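Local coordinates for protein neuraminidase (Influenza A virus, PDB 4GDI) that forms a tetrameric neuraminidase-like beta-propeller on the virus, whose inferred removal of terminal sialic acid is uncertain because its putative active site has diverged, at residues C16-W21 / P276-K281; Y80-G85 / S91-I96; A139-P144 / Q171-I176. One frame throughout, in Å; residues are numbered along the deposited sequence.

Contact 1 of 3, residues C16-W21 / P276-K281; sequences CEVKGW and PAWTSK
Trp-21 and Trp-278 form a T-shaped (edge-to-face) stack, the edge of Trp-21 meeting the face of Trp-278. The five-membered ring of Trp-21 and the six-membered ring of Trp-278 have centroids 4.5 Å apart and planes at 90°. The indole nitrogen leads: Trp-21 NE1 lies 3.3 Å from Trp-278 CE3, above that face, nearer its border than its middle, while Trp-21 CZ2 reaches the five-membered ring at Trp-278 CG. The two indoles come from opposing directions and pass alongside each other.

Apolar contact comes from one branch of Val-18. With CG1 anti to the backbone N (chi1 175°), the methyl rests 4.0 Å from Trp-278 CE2; it also lies over a face of Trp-21, toward the rim, and so touches both indoles.

Polar contact is slight. Trp-278 NE1 gives Val-18 O a weak hydrogen bond, 3.5 Å long and bent to 132° at the hydrogen. A water accepts from the same Trp-278 NE1 at 3.2 Å and donates to Val-18 O, although that second leg is suspiciously short. Within 16-21, Lys-19 NZ and Glu-17 OE1 make a long salt bridge of 3.7 Å.

Lys-19 and Gly-20 form a classic beta bulge opposite Ile-362, where strand 20-25 joins the edge of the sheet containing 352-362 and 338-346, and Cys-16 is tied to Cys-334. The tryptophan pair thus packs the sheet that unites both chain ends, the closure characteristic of a beta-propeller, against the sheet of 277-281 and 289-296; Trp-21 also meets Phe-339 edge-to-face and touches Leu-293.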
ATOM      1  N   CYS A  16     -29.274  13.431 -12.597  1.00 29.50           N
ATOM      2  CA  CYS A  16     -29.216  14.761 -12.005  1.00 35.34           C
ATOM      3  C   CYS A  16     -29.326  15.805 -13.109  1.00 37.26           C
ATOM      4  O   CYS A  16     -28.872  15.581 -14.233  1.00 36.74           O
ATOM      5  CB  CYS A  16     -27.914  14.949 -11.223  1.00 32.32           C
ATOM      6  SG  CYS A  16     -27.689  13.796  -9.853  1.00 33.25           S
ATOM      7  N   GLU A  17     -29.944  16.939 -12.804  1.00 33.94           N
ATOM      8  CA  GLU A  17     -29.924  18.058 -13.739  1.00 30.77           C
ATOM      9  C   GLU A  17     -28.477  18.508 -13.896  1.00 27.96           C
ATOM     10  O   GLU A  17     -27.752  18.622 -12.901  1.00 34.60           O
ATOM     11  CB  GLU A  17     -30.760  19.223 -13.219  1.00 35.99           C
ATOM     12  CG  GLU A  17     -32.252  19.103 -13.470  1.00 58.89           C
ATOM     13  CD  GLU A  17     -32.884  20.454 -13.762  1.00 81.63           C
ATOM     14  OE1 GLU A  17     -33.047  21.253 -12.812  1.00 82.66           O
ATOM     15  OE2 GLU A  17     -33.195  20.720 -14.946  1.00 85.94           O
ATOM     16  N   VAL A  18     -28.051  18.762 -15.128  1.00 28.20           N
ATOM     17  CA  VAL A  18     -26.679  19.231 -15.354  1.00 29.97           C
ATOM     18  C   VAL A  18     -26.649  20.655 -15.889  1.00 32.80           C
ATOM     19  O   VAL A  18     -27.095  20.912 -17.006  1.00 32.97           O
ATOM     20  CB  VAL A  18     -25.927  18.328 -16.331  1.00 24.80           C
ATOM     21  CG1 VAL A  18     -24.542  18.921 -16.644  1.00 30.52           C
ATOM     22  CG2 VAL A  18     -25.810  16.922 -15.781  1.00 34.76           C
ATOM     23  N   LYS A  19     -26.100  21.570 -15.095  1.00 32.21           N
ATOM     24  CA  LYS A  19     -26.008  22.977 -15.481  1.00 37.78           C
ATOM     25  C   LYS A  19     -24.563  23.439 -15.482  1.00 34.75           C
ATOM     26  O   LYS A  19     -24.268  24.586 -15.794  1.00 33.58           O
ATOM     27  CB  LYS A  19     -26.825  23.843 -14.527  1.00 40.83           C
ATOM     28  CG  LYS A  19     -28.292  23.453 -14.473  1.00 43.30           C
ATOM     29  CD  LYS A  19     -29.110  24.383 -13.589  1.00 51.39           C
ATOM     30  CE  LYS A  19     -30.333  23.660 -13.029  1.00 68.17           C
ATOM     31  NZ  LYS A  19     -31.422  24.587 -12.621  1.00 74.56           N
ATOM     32  N   GLY A  20     -23.656  22.538 -15.133  1.00 30.12           N
ATOM     33  CA  GLY A  20     -22.244  22.855 -15.168  1.00 29.25           C
ATOM     34  C   GLY A  20     -21.380  21.613 -15.111  1.00 25.98           C
ATOM     35  O   GLY A  20     -21.883  20.511 -14.913  1.00 25.88           O
ATOM     36  N   TRP A  21     -20.076  21.798 -15.285  1.00 27.27           N
ATOM     37  CA  TRP A  21     -19.131  20.690 -15.206  1.00 25.71           C
ATOM     38  C   TRP A  21     -17.919  21.142 -14.421  1.00 30.23           C
ATOM     39  O   TRP A  21     -17.338  22.181 -14.715  1.00 30.26           O
ATOM     40  CB  TRP A  21     -18.694  20.279 -16.606  1.00 22.69           C
ATOM     41  CG  TRP A  21     -19.831  19.882 -17.512  1.00 26.41           C
ATOM     42  CD1 TRP A  21     -20.525  20.692 -18.360  1.00 30.43           C
ATOM     43  CD2 TRP A  21     -20.385  18.574 -17.664  1.00 27.02           C
ATOM     44  NE1 TRP A  21     -21.470  19.966 -19.039  1.00 24.54           N
ATOM     45  CE2 TRP A  21     -21.411  18.665 -18.621  1.00 26.49           C
ATOM     46  CE3 TRP A  21     -20.117  17.336 -17.081  1.00 19.81           C
ATOM     47  CZ2 TRP A  21     -22.168  17.563 -19.006  1.00 28.38           C
ATOM     48  CZ3 TRP A  21     -20.868  16.248 -17.469  1.00 26.39           C
ATOM     49  CH2 TRP A  21     -21.880  16.370 -18.416  1.00 27.75           C
ATOM     50  N   PRO A 276     -32.062  18.657 -21.406  1.00 27.86           N
ATOM     51  CA  PRO A 276     -31.134  19.109 -22.448  1.00 25.04           C
ATOM     52  C   PRO A 276     -30.049  18.099 -22.779  1.00 26.04           C
ATOM     53  O   PRO A 276     -29.696  17.267 -21.938  1.00 25.07           O
ATOM     54  CB  PRO A 276     -30.468  20.330 -21.808  1.00 29.61           C
ATOM     55  CG  PRO A 276     -31.435  20.798 -20.779  1.00 34.91           C
ATOM     56  CD  PRO A 276     -32.021  19.541 -20.230  1.00 34.30           C
ATOM     57  N   ALA A 277     -29.523  18.197 -23.996  1.00 30.16           N
ATOM     58  CA  ALA A 277     -28.354  17.439 -24.394  1.00 26.72           C
ATOM     59  C   ALA A 277     -27.113  18.280 -24.154  1.00 26.88           C
ATOM     60  O   ALA A 277     -27.201  19.500 -24.027  1.00 26.41           O
ATOM     61  CB  ALA A 277     -28.445  17.071 -25.860  1.00 20.90           C
ATOM     62  N   TRP A 278     -25.957  17.627 -24.101  1.00 25.72           N
ATOM     63  CA  TRP A 278     -24.682  18.340 -24.114  1.00 24.50           C
ATOM     64  C   TRP A 278     -23.783  17.748 -25.170  1.00 23.69           C
ATOM     65  O   TRP A 278     -23.652  16.521 -25.257  1.00 22.11           O
ATOM     66  CB  TRP A 278     -23.984  18.240 -22.767  1.00 20.71           C
ATOM     67  CG  TRP A 278     -24.622  19.043 -21.690  1.00 25.47           C
ATOM     68  CD1 TRP A 278     -25.712  18.705 -20.953  1.00 22.69           C
ATOM     69  CD2 TRP A 278     -24.191  20.319 -21.211  1.00 23.68           C
ATOM     70  NE1 TRP A 278     -25.982  19.685 -20.034  1.00 27.66           N
ATOM     71  CE2 TRP A 278     -25.061  20.689 -20.173  1.00 26.63           C
ATOM     72  CE3 TRP A 278     -23.149  21.183 -21.556  1.00 21.98           C
ATOM     73  CZ2 TRP A 278     -24.933  21.890 -19.488  1.00 22.97           C
ATOM     74  CZ3 TRP A 278     -23.021  22.377 -20.873  1.00 26.94           C
ATOM     75  CH2 TRP A 278     -23.905  22.717 -19.850  1.00 31.81           C
ATOM     76  N   THR A 279     -23.183  18.621 -25.979  1.00 20.59           N
ATOM     77  CA  THR A 279     -22.169  18.223 -26.940  1.00 20.71           C
ATOM     78  C   THR A 279     -20.818  18.590 -26.393  1.00 24.81           C
ATOM     79  O   THR A 279     -20.718  19.436 -25.503  1.00 20.65           O
ATOM     80  CB  THR A 279     -22.362  18.921 -28.294  1.00 25.17           C
ATOM     81  OG1 THR A 279     -22.469  20.328 -28.089  1.00 31.64           O
ATOM     82  CG2 THR A 279     -23.635  18.413 -28.984  1.00 28.76           C
ATOM     83  N   SER A 280     -19.774  17.975 -26.940  1.00 23.25           N
ATOM     84  CA  SER A 280     -18.418  18.290 -26.523  1.00 22.14           C
ATOM     85  C   SER A 280     -17.461  18.200 -27.713  1.00 19.21           C
ATOM     86  O   SER A 280     -17.590  17.325 -28.564  1.00 20.36           O
ATOM     87  CB  SER A 280     -17.993  17.362 -25.374  1.00 26.54           C
ATOM     88  OG  SER A 280     -18.065  16.013 -25.770  1.00 26.36           O
ATOM     89  N   LYS A 281     -16.514  19.132 -27.783  1.00 23.49           N
ATOM     90  CA  LYS A 281     -15.595  19.185 -28.914  1.00 23.21           C
ATOM     91  C   LYS A 281     -14.380  20.085 -28.652  1.00 23.49           C
ATOM     92  O   LYS A 281     -14.358  20.899 -27.713  1.00 27.12           O
ATOM     93  CB  LYS A 281     -16.341  19.672 -30.155  1.00 23.96           C
ATOM     94  CG  LYS A 281     -16.892  21.101 -30.016  1.00 28.01           C
ATOM     95  CD  LYS A 281     -17.634  21.561 -31.281  1.00 28.68           C
ATOM     96  CE  LYS A 281     -17.927  23.071 -31.243  1.00 39.15           C
ATOM     97  NZ  LYS A 281     -18.493  23.574 -32.536  1.00 39.59           N
TER
HETATM   98  O   HOH W   1     -28.879  20.339 -18.734  1.00 36.44           O

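Contact 2 of 3, residues Y80-G85 / S91-I96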
ATOM      1  N   TYR A  80      -3.906  -2.516 -17.453  1.00 21.69           N
ATOM      2  CA  TYR A  80      -3.589  -2.238 -16.055  1.00 27.57           C
ATOM      3  C   TYR A  80      -4.703  -1.388 -15.475  1.00 28.53           C
ATOM      4  O   TYR A  80      -5.478  -0.785 -16.215  1.00 26.97           O
ATOM      5  CB  TYR A  80      -2.298  -1.403 -15.918  1.00 22.49           C
ATOM      6  CG  TYR A  80      -1.000  -2.117 -16.194  1.00 19.98           C
ATOM      7  CD1 TYR A  80      -0.688  -2.569 -17.471  1.00 26.64           C
ATOM      8  CD2 TYR A  80      -0.060  -2.303 -15.182  1.00 30.45           C
ATOM      9  CE1 TYR A  80       0.517  -3.210 -17.724  1.00 31.57           C
ATOM     10  CE2 TYR A  80       1.147  -2.942 -15.424  1.00 26.91           C
ATOM     11  CZ  TYR A  80       1.427  -3.399 -16.694  1.00 30.92           C
ATOM     12  OH  TYR A  80       2.629  -4.022 -16.940  1.00 33.87           O
ATOM     13  N   LYS A  81      -4.767  -1.315 -14.152  1.00 22.99           N
ATOM     14  CA  LYS A  81      -5.610  -0.328 -13.510  1.00 24.24           C
ATOM     15  C   LYS A  81      -4.924   0.286 -12.304  1.00 27.80           C
ATOM     16  O   LYS A  81      -4.124  -0.356 -11.607  1.00 24.30           O
ATOM     17  CB  LYS A  81      -6.971  -0.900 -13.127  1.00 31.00           C
ATOM     18  CG  LYS A  81      -7.002  -1.723 -11.860  1.00 35.43           C
ATOM     19  CD  LYS A  81      -8.441  -1.864 -11.372  1.00 27.90           C
ATOM     20  CE  LYS A  81      -8.573  -2.892 -10.253  1.00 37.82           C
ATOM     21  NZ  LYS A  81      -9.852  -2.712  -9.492  1.00 52.21           N
ATOM     22  N   THR A  82      -5.251   1.550 -12.086  1.00 19.07           N
ATOM     23  CA  THR A  82      -4.667   2.369 -11.033  1.00 22.66           C
ATOM     24  C   THR A  82      -5.782   3.169 -10.357  1.00 16.98           C
ATOM     25  O   THR A  82      -6.657   3.701 -11.045  1.00 21.97           O
ATOM     26  CB  THR A  82      -3.666   3.384 -11.652  1.00 22.92           C
ATOM     27  OG1 THR A  82      -2.626   2.670 -12.323  1.00 22.65           O
ATOM     28  CG2 THR A  82      -3.056   4.273 -10.586  1.00 29.20           C
ATOM     29  N   PRO A  83      -5.755   3.275  -9.019  1.00 19.32           N
ATOM     30  CA  PRO A  83      -6.716   4.162  -8.345  1.00 25.52           C
ATOM     31  C   PRO A  83      -6.617   5.582  -8.876  1.00 23.18           C
ATOM     32  O   PRO A  83      -5.520   6.098  -9.077  1.00 24.92           O
ATOM     33  CB  PRO A  83      -6.291   4.103  -6.868  1.00 32.27           C
ATOM     34  CG  PRO A  83      -5.568   2.818  -6.728  1.00 36.94           C
ATOM     35  CD  PRO A  83      -4.885   2.574  -8.058  1.00 33.10           C
ATOM     36  N   ILE A  84      -7.759   6.212  -9.108  1.00 24.42           N
ATOM     37  CA  ILE A  84      -7.773   7.492  -9.806  1.00 33.95           C
ATOM     38  C   ILE A  84      -6.871   8.557  -9.141  1.00 39.38           C
ATOM     39  O   ILE A  84      -6.188   9.334  -9.826  1.00 28.20           O
ATOM     40  CB  ILE A  84      -9.220   8.011  -9.959  1.00 35.03           C
ATOM     41  CG1 ILE A  84      -9.266   9.151 -10.971  1.00 49.60           C
ATOM     42  CG2 ILE A  84      -9.799   8.416  -8.612  1.00 34.43           C
ATOM     43  CD1 ILE A  84      -8.879   8.713 -12.365  1.00 41.88           C
ATOM     44  N   GLY A  85      -6.832   8.572  -7.815  1.00 30.53           N
ATOM     45  CA  GLY A  85      -6.037   9.568  -7.109  1.00 32.29           C
ATOM     46  C   GLY A  85      -4.528   9.356  -7.081  1.00 33.46           C
ATOM     47  O   GLY A  85      -3.788  10.203  -6.555  1.00 27.33           O
ATOM     48  N   SER A  91       4.308   0.508  -8.110  1.00 33.53           N
ATOM     49  CA  SER A  91       3.782   0.241  -6.775  1.00 37.72           C
ATOM     50  C   SER A  91       2.269   0.436  -6.695  1.00 37.07           C
ATOM     51  O   SER A  91       1.612  -0.145  -5.837  1.00 38.76           O
ATOM     52  CB  SER A  91       4.445   1.169  -5.746  1.00 49.38           C
ATOM     53  OG  SER A  91       5.852   1.177  -5.891  1.00 63.53           O
ATOM     54  N   THR A  92       1.714   1.272  -7.566  1.00 28.12           N
ATOM     55  CA  THR A  92       0.316   1.658  -7.444  1.00 27.52           C
ATOM     56  C   THR A  92      -0.595   1.009  -8.486  1.00 27.35           C
ATOM     57  O   THR A  92      -1.811   1.091  -8.376  1.00 31.14           O
ATOM     58  CB  THR A  92       0.167   3.177  -7.609  1.00 28.85           C
ATOM     59  OG1 THR A  92       0.617   3.545  -8.918  1.00 30.13           O
ATOM     60  CG2 THR A  92       0.981   3.912  -6.568  1.00 31.32           C
ATOM     61  N   SER A  93      -0.009   0.409  -9.518  1.00 25.86           N
ATOM     62  CA  SER A  93      -0.781  -0.081 -10.657  1.00 26.10           C
ATOM     63  C   SER A  93      -0.782  -1.591 -10.685  1.00 25.30           C
ATOM     64  O   SER A  93       0.229  -2.219 -10.386  1.00 26.03           O
ATOM     65  CB  SER A  93      -0.193   0.435 -11.984  1.00 32.93           C
ATOM     66  OG  SER A  93      -0.257   1.847 -12.062  1.00 37.50           O
ATOM     67  N   GLU A  94      -1.923  -2.169 -11.041  1.00 22.97           N
ATOM     68  CA  GLU A  94      -2.060  -3.617 -11.102  1.00 30.32           C
ATOM     69  C   GLU A  94      -2.204  -4.044 -12.555  1.00 28.67           C
ATOM     70  O   GLU A  94      -3.011  -3.486 -13.289  1.00 28.65           O
ATOM     71  CB  GLU A  94      -3.297  -4.039 -10.312  1.00 27.49           C
ATOM     72  CG  GLU A  94      -3.748  -5.454 -10.531  1.00 37.69           C
ATOM     73  CD  GLU A  94      -5.034  -5.777  -9.791  1.00 52.80           C
ATOM     74  OE1 GLU A  94      -5.609  -4.855  -9.176  1.00 52.36           O
ATOM     75  OE2 GLU A  94      -5.466  -6.951  -9.832  1.00 52.15           O
ATOM     76  N   MET A  95      -1.425  -5.033 -12.972  1.00 25.45           N
ATOM     77  CA  MET A  95      -1.614  -5.626 -14.292  1.00 23.00           C
ATOM     78  C   MET A  95      -2.785  -6.609 -14.211  1.00 26.87           C
ATOM     79  O   MET A  95      -2.810  -7.461 -13.336  1.00 32.76           O
ATOM     80  CB  MET A  95      -0.347  -6.338 -14.759  1.00 25.56           C
ATOM     81  CG  MET A  95      -0.491  -6.967 -16.141  1.00 29.79           C
ATOM     82  SD  MET A  95       0.784  -8.208 -16.477  1.00 36.69           S
ATOM     83  CE  MET A  95       2.170  -7.203 -16.976  1.00 34.18           C
ATOM     84  N   ILE A  96      -3.758  -6.472 -15.110  1.00 21.65           N
ATOM     85  CA  ILE A  96      -4.984  -7.275 -15.054  1.00 25.13           C
ATOM     86  C   ILE A  96      -5.000  -8.447 -16.037  1.00 28.47           C
ATOM     87  O   ILE A  96      -5.233  -9.585 -15.638  1.00 26.20           O
ATOM     88  CB  ILE A  96      -6.232  -6.409 -15.313  1.00 26.02           C
ATOM     89  CG1 ILE A  96      -6.369  -5.334 -14.221  1.00 28.52           C
ATOM     90  CG2 ILE A  96      -7.489  -7.283 -15.333  1.00 20.40           C
ATOM     91  CD1 ILE A  96      -7.447  -4.331 -14.494  1.00 35.61           C
TER
HETATM   92  O   HOH W   2      -4.616  -0.913  -8.835  1.00 44.06           O
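A beta hairpin of strands 78-83 and 94-98 brings Lys-81 opposite Glu-94 as an antiparallel hydrogen-bonded pair. Lys-81 N donates to Glu-94 O and Glu-94 N to Lys-81 O, each at 2.9 Å. Their side chains run side by side; Lys-81 CE comes 3.7 Å from Glu-94 OE1, but the charged ends stay apart, and Lys-81 also has a cation-pi partner in Phe-54. The Ile-96 side chain crosses that of Lys-81 at about a right angle, its CD1 touching Lys-81 CB and CG.

On the other face Tyr-80 and Met-95 form the non-hydrogen-bonded pair. Met-95 CB makes a CH-pi contact over the Tyr-80 ring, 4.0 Å from its centroid, and the bend at chi3 (-81°) brings Met-95 CE to 3.2 Å from Tyr-80 OH, with SD in an oblique Met-aromatic contact. Nearer the turn, Thr-82 OG1 and Ser-93 OG share a short 2.5 Å hydrogen bond; Ser-88 OG also bonds Thr-82 OG1.

Tyr-80 packs on Phe-28, and Met-95 on His-25, of a second subunit. This is an antiparallel hairpin of a propeller sheet, set at a subunit interface of the tetramer.

Contact 3 of 3, residues A139-P144 / Q171-I176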
ATOM      1  N   ALA A 139     -12.892 -13.577 -33.697  1.00 30.66           N
ATOM      2  CA  ALA A 139     -13.322 -12.820 -34.860  1.00 33.57           C
ATOM      3  C   ALA A 139     -14.146 -13.692 -35.784  1.00 39.60           C
ATOM      4  O   ALA A 139     -13.887 -14.889 -35.916  1.00 37.67           O
ATOM      5  CB  ALA A 139     -12.116 -12.294 -35.607  1.00 35.85           C
ATOM      6  N   SER A 140     -15.134 -13.099 -36.439  1.00 37.75           N
ATOM      7  CA  SER A 140     -15.922 -13.842 -37.418  1.00 49.66           C
ATOM      8  C   SER A 140     -16.087 -13.083 -38.732  1.00 49.17           C
ATOM      9  O   SER A 140     -16.611 -13.625 -39.698  1.00 45.90           O
ATOM     10  CB  SER A 140     -17.295 -14.192 -36.840  1.00 45.00           C
ATOM     11  OG  SER A 140     -18.081 -13.029 -36.650  1.00 48.63           O
ATOM     12  N   ARG A 141     -15.641 -11.833 -38.766  1.00 37.60           N
ATOM     13  CA  ARG A 141     -15.751 -11.024 -39.967  1.00 36.81           C
ATOM     14  C   ARG A 141     -14.378 -10.522 -40.394  1.00 40.61           C
ATOM     15  O   ARG A 141     -14.252  -9.483 -41.043  1.00 35.21           O
ATOM     16  CB  ARG A 141     -16.708  -9.858 -39.728  1.00 40.10           C
ATOM     17  CG  ARG A 141     -18.135 -10.292 -39.424  1.00 50.08           C
ATOM     18  CD  ARG A 141     -18.818 -10.862 -40.662  1.00 54.66           C
ATOM     19  NE  ARG A 141     -20.273 -10.879 -40.531  1.00 75.04           N
ATOM     20  CZ  ARG A 141     -20.977 -11.870 -39.985  1.00 82.40           C
ATOM     21  NH1 ARG A 141     -20.374 -12.951 -39.497  1.00 74.88           N
ATOM     22  NH2 ARG A 141     -22.300 -11.780 -39.923  1.00 82.68           N
ATOM     23  N   GLY A 142     -13.341 -11.264 -40.023  1.00 39.58           N
ATOM     24  CA  GLY A 142     -11.997 -10.958 -40.479  1.00 37.63           C
ATOM     25  C   GLY A 142     -11.098 -10.328 -39.435  1.00 41.51           C
ATOM     26  O   GLY A 142      -9.871 -10.341 -39.582  1.00 36.59           O
ATOM     27  N   GLY A 143     -11.691  -9.770 -38.383  1.00 33.74           N
ATOM     28  CA  GLY A 143     -10.907  -9.167 -37.323  1.00 25.09           C
ATOM     29  C   GLY A 143     -10.274  -7.860 -37.732  1.00 28.87           C
ATOM     30  O   GLY A 143     -10.451  -7.410 -38.857  1.00 40.77           O
ATOM     31  N   PRO A 144      -9.569  -7.217 -36.796  1.00 26.70           N
ATOM     32  CA  PRO A 144      -9.502  -7.683 -35.408  1.00 28.99           C
ATOM     33  C   PRO A 144     -10.788  -7.369 -34.656  1.00 29.35           C
ATOM     34  O   PRO A 144     -11.507  -6.438 -35.025  1.00 31.15           O
ATOM     35  CB  PRO A 144      -8.351  -6.861 -34.831  1.00 30.37           C
ATOM     36  CG  PRO A 144      -8.397  -5.578 -35.599  1.00 24.69           C
ATOM     37  CD  PRO A 144      -8.841  -5.951 -36.993  1.00 28.21           C
ATOM     38  N   GLN A 171     -16.618  -1.168 -44.071  1.00 43.92           N
ATOM     39  CA  GLN A 171     -17.542  -2.286 -43.905  1.00 48.86           C
ATOM     40  C   GLN A 171     -17.390  -2.922 -42.523  1.00 47.80           C
ATOM     41  O   GLN A 171     -17.167  -4.127 -42.396  1.00 42.83           O
ATOM     42  CB  GLN A 171     -17.349  -3.325 -45.013  1.00 55.76           C
ATOM     43  CG  GLN A 171     -15.901  -3.632 -45.320  1.00 75.90           C
ATOM     44  CD  GLN A 171     -15.748  -4.619 -46.459  1.00 91.21           C
ATOM     45  OE1 GLN A 171     -16.684  -5.348 -46.798  1.00 92.49           O
ATOM     46  NE2 GLN A 171     -14.565  -4.641 -47.064  1.00 93.05           N
ATOM     47  N   SER A 172     -17.521  -2.102 -41.487  1.00 42.00           N
ATOM     48  CA  SER A 172     -17.366  -2.580 -40.121  1.00 34.10           C
ATOM     49  C   SER A 172     -18.623  -3.270 -39.620  1.00 29.85           C
ATOM     50  O   SER A 172     -19.728  -3.004 -40.094  1.00 27.71           O
ATOM     51  CB  SER A 172     -17.003  -1.421 -39.196  1.00 33.63           C
ATOM     52  OG  SER A 172     -17.948  -0.375 -39.296  1.00 33.68           O
ATOM     53  N   VAL A 173     -18.444  -4.166 -38.655  1.00 27.71           N
ATOM     54  CA  VAL A 173     -19.562  -4.849 -38.017  1.00 33.31           C
ATOM     55  C   VAL A 173     -19.562  -4.478 -36.531  1.00 27.54           C
ATOM     56  O   VAL A 173     -18.506  -4.392 -35.917  1.00 29.36           O
ATOM     57  CB  VAL A 173     -19.457  -6.373 -38.207  1.00 31.90           C
ATOM     58  CG1 VAL A 173     -20.577  -7.091 -37.466  1.00 42.04           C
ATOM     59  CG2 VAL A 173     -19.496  -6.714 -39.693  1.00 38.82           C
ATOM     60  N   HIS A 174     -20.744  -4.231 -35.973  1.00 26.19           N
ATOM     61  CA  HIS A 174     -20.870  -3.810 -34.581  1.00 26.40           C
ATOM     62  C   HIS A 174     -21.977  -4.601 -33.904  1.00 23.92           C
ATOM     63  O   HIS A 174     -23.082  -4.711 -34.419  1.00 28.46           O
ATOM     64  CB  HIS A 174     -21.138  -2.306 -34.520  1.00 24.31           C
ATOM     65  CG  HIS A 174     -20.157  -1.514 -35.314  1.00 20.53           C
ATOM     66  ND1 HIS A 174     -18.874  -1.262 -34.869  1.00 24.64           N
ATOM     67  CD2 HIS A 174     -20.228  -0.997 -36.563  1.00 24.35           C
ATOM     68  CE1 HIS A 174     -18.217  -0.587 -35.790  1.00 28.26           C
ATOM     69  NE2 HIS A 174     -19.019  -0.407 -36.830  1.00 22.50           N
ATOM     70  N   ARG A 175     -21.642  -5.194 -32.767  1.00 24.43           N
ATOM     71  CA  ARG A 175     -22.579  -6.016 -32.026  1.00 22.95           C
ATOM     72  C   ARG A 175     -22.694  -5.555 -30.574  1.00 27.12           C
ATOM     73  O   ARG A 175     -21.701  -5.158 -29.965  1.00 24.50           O
ATOM     74  CB  ARG A 175     -22.084  -7.461 -32.016  1.00 29.18           C
ATOM     75  CG  ARG A 175     -22.051  -8.121 -33.368  1.00 31.04           C
ATOM     76  CD  ARG A 175     -21.584  -9.559 -33.248  1.00 42.35           C
ATOM     77  NE  ARG A 175     -21.776 -10.282 -34.496  1.00 49.92           N
ATOM     78  CZ  ARG A 175     -21.547 -11.580 -34.657  1.00 54.21           C
ATOM     79  NH1 ARG A 175     -21.112 -12.318 -33.638  1.00 40.07           N
ATOM     80  NH2 ARG A 175     -21.761 -12.137 -35.845  1.00 53.96           N
ATOM     81  N   ILE A 176     -23.906  -5.617 -30.027  1.00 23.98           N
ATOM     82  CA  ILE A 176     -24.096  -5.513 -28.594  1.00 22.98           C
ATOM     83  C   ILE A 176     -24.008  -6.911 -28.015  1.00 26.15           C
ATOM     84  O   ILE A 176     -24.698  -7.824 -28.479  1.00 24.57           O
ATOM     85  CB  ILE A 176     -25.477  -4.974 -28.220  1.00 27.24           C
ATOM     86  CG1 ILE A 176     -25.724  -3.622 -28.869  1.00 33.54           C
ATOM     87  CG2 ILE A 176     -25.584  -4.858 -26.693  1.00 37.61           C
ATOM     88  CD1 ILE A 176     -27.147  -3.133 -28.705  1.00 32.42           C
TER
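Arg-141 and Val-173 have the closest alpha carbons of the two segments, 7.5 Å apart, and no hydrogen bond crosses between loop 139-144 and the start of strand 173-180. The loop turns sharply: Gly-142 and Gly-143 both have positive phi, 105° and 73°, and a cis peptide leads into Pro-144. With no backbone bond between the segments, the contact is carried by side chains at the surface.

Arg-141 bends at chi2 (-71°) and crosses Val-173 at about a right angle, the methylene CG meeting Val-173 CG2 at 3.8 Å. The arginine's aliphatic part thus supplies the apolar touch.

The loop links two sheets of the propeller, following strand 132-138 and preceding 153-155, while 173-180 is the third of the four strands of the next sheet, between 158-165 and 183-189. Asp-165, on the adjoining strand 158-165, spans the two segments: its carboxylate accepts hydrogen bonds from the backbone N of Ser-140, Arg-141 and Gly-143, and its backbone pairs with that of Val-173.

Farther along the strand, Arg-175 extends from CG to NE and brings its guanidinium close to that of Arg-141, obliquely, the planes roughly perpendicular. Arg-141 NH1 and Arg-175 NH2 are 4.0 Å apart, like charges whose proximity is probably unfavourable by itself. Ser-140 OG stands 3.9 Å from Arg-175 NH2, beyond hydrogen-bonding distance. The Arg-175 head is anchored from its own sheet, where NE donates to Gln-189 OE1 and Trp-187 provides a cation-pi partner.

Contacts 1 and 2 are partly buried, whereas contact 3 lies at the surface; their centres are about 30 to 32 Å apart and none touches another. Contact 2 joins neighbouring strands of one sheet, so backbone bonds set its register, and two other subunits of the tetramer reach it, one of them packing on Tyr-80 and Met-95. Contacts 1 and 3 instead bring together parts attached to different sheets, and no other subunit touches them. Their chemistry differs accordingly: contact 1 relies on indole stacking with little polar help, while contact 3 has one aliphatic touch beside two close arginines. Contact 1 spans 254 intervening residues, within which contacts 2 and 3 follow in series.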